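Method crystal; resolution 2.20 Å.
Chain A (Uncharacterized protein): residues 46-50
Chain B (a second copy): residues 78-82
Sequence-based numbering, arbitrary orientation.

Chain A 46-50: GQTES
Chain B 78-82: GKIGS

What does chain A offer as chain B begins? Gly B78, at -77/-7, stays clear of the contact. Chain A presents a type I beta turn from Gly A46 to Glu A49, with Gln A47 at -67/-28 and Thr A48 at -99/10. Glu A49 N donates to Gly A46 O at 3.1 Å, closing the turn, and Gly A46 N donates to Glu A49 OE1 at 2.7 Å, so the Glu A49 side chain (chi1 m, chi2 t) folds back on the turn, its CA-to-CB bond pointing away from chain B.

How does Lys B79 engage this turn? From an extended backbone (-109/145), its CA-to-CB bond points toward chain A, and the side chain runs out through t, p and t to a chi4 of 145°. The ammonium reaches two backbone carbonyls, with weak hydrogen bonds from Lys B79 NZ to Gln A47 O at 3.0 Å and to Glu A49 O at 3.3 Å. Its charge thus meets main-chain oxygens, and no salt bridge forms between the stretches.

Where do the two backbones come nearest? Ile B80 CA lies 5.9 Å from Thr A48 CA. The CA-to-CB bond of Ile B80 (-60/139) also points toward chain A, with chi1 at -104°, between wells, and chi2 p. Ile B80 CG2 packs 3.7 Å from Thr A48 CG2 and 4.1 Å from Gln A47 CB, a small apolar patch. Gln A47 is m, t, with chi3 at -77°; Thr A48 is p, bringing Thr A48 CG2 within 3.3 Å of Ile B80 O.

Why does glycine suit the next position? Gly B81 has a positive phi (78/29), which favours glycine, and Gly B81 CA lies 4.2 Å from Thr A48 CG2. An ideal CB on Gly B81 would sit 2.8 Å from Thr A48 CG2, a clash. Ser B82 (-83/-7, chi1 p) takes no part in the contact.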

# COMPACT_ATOMS: atom_id res chain seq x y z
N GLY A 46 -2.82 -10.11 -3.97
CA GLY A 46 -1.83 -9.75 -4.92
C GLY A 46 -1.16 -8.44 -4.57
O GLY A 46 -1.62 -7.68 -3.70
N GLN A 47 -0.07 -8.17 -5.27
CA GLN A 47 0.74 -6.99 -5.01
C GLN A 47 0.01 -5.69 -5.34
O GLN A 47 0.28 -4.67 -4.72
CB GLN A 47 2.06 -7.07 -5.76
CG GLN A 47 3.04 -8.06 -5.17
CD GLN A 47 4.28 -8.25 -6.04
OE1 GLN A 47 4.24 -8.93 -7.06
NE2 GLN A 47 5.39 -7.66 -5.62
N THR A 48 -0.92 -5.74 -6.29
CA THR A 48 -1.71 -4.60 -6.70
C THR A 48 -3.10 -4.59 -6.07
O THR A 48 -3.94 -3.79 -6.46
CB THR A 48 -1.88 -4.54 -8.24
OG1 THR A 48 -2.62 -5.68 -8.70
CG2 THR A 48 -0.51 -4.51 -8.92
N GLU A 49 -3.34 -5.47 -5.12
CA GLU A 49 -4.58 -5.49 -4.37
C GLU A 49 -4.41 -4.71 -3.07
O GLU A 49 -3.46 -4.94 -2.31
CB GLU A 49 -5.04 -6.93 -4.10
CG GLU A 49 -5.54 -7.64 -5.37
CD GLU A 49 -6.09 -9.04 -5.11
OE1 GLU A 49 -5.44 -9.85 -4.43
OE2 GLU A 49 -7.19 -9.35 -5.63
N SER A 50 -5.36 -3.82 -2.81
CA SER A 50 -5.38 -2.96 -1.64
C SER A 50 -6.23 -3.56 -0.54
O SER A 50 -6.98 -4.50 -0.77
CB SER A 50 -6.01 -1.61 -2.05
OG SER A 50 -7.44 -1.72 -2.30
N GLY B 78 2.80 4.75 -4.45
CA GLY B 78 3.55 3.94 -3.49
C GLY B 78 3.34 2.44 -3.70
O GLY B 78 4.00 1.62 -3.06
N LYS B 79 2.42 2.10 -4.60
CA LYS B 79 2.01 0.74 -4.83
C LYS B 79 2.55 0.30 -6.18
O LYS B 79 2.69 1.11 -7.10
CB LYS B 79 0.47 0.68 -4.79
CG LYS B 79 -0.12 -0.70 -4.61
CD LYS B 79 -0.07 -1.22 -3.17
CE LYS B 79 -0.98 -2.43 -3.04
NZ LYS B 79 -0.52 -3.53 -2.11
N ILE B 80 2.91 -0.97 -6.26
CA ILE B 80 3.32 -1.61 -7.50
C ILE B 80 2.17 -1.52 -8.49
O ILE B 80 1.01 -1.70 -8.10
CB ILE B 80 3.72 -3.12 -7.26
CG1 ILE B 80 5.24 -3.30 -7.27
CG2 ILE B 80 3.10 -4.06 -8.30
CD1 ILE B 80 5.95 -2.56 -6.18
N GLY B 81 2.46 -1.23 -9.75
CA GLY B 81 1.45 -1.30 -10.82
C GLY B 81 0.47 -0.13 -10.88
O GLY B 81 -0.66 -0.28 -11.33
N SER B 82 0.92 1.04 -10.44
CA SER B 82 0.08 2.24 -10.44
C SER B 82 0.04 2.97 -11.80
O SER B 82 -0.74 3.92 -11.96
CB SER B 82 0.55 3.19 -9.34
OG SER B 82 1.88 3.64 -9.59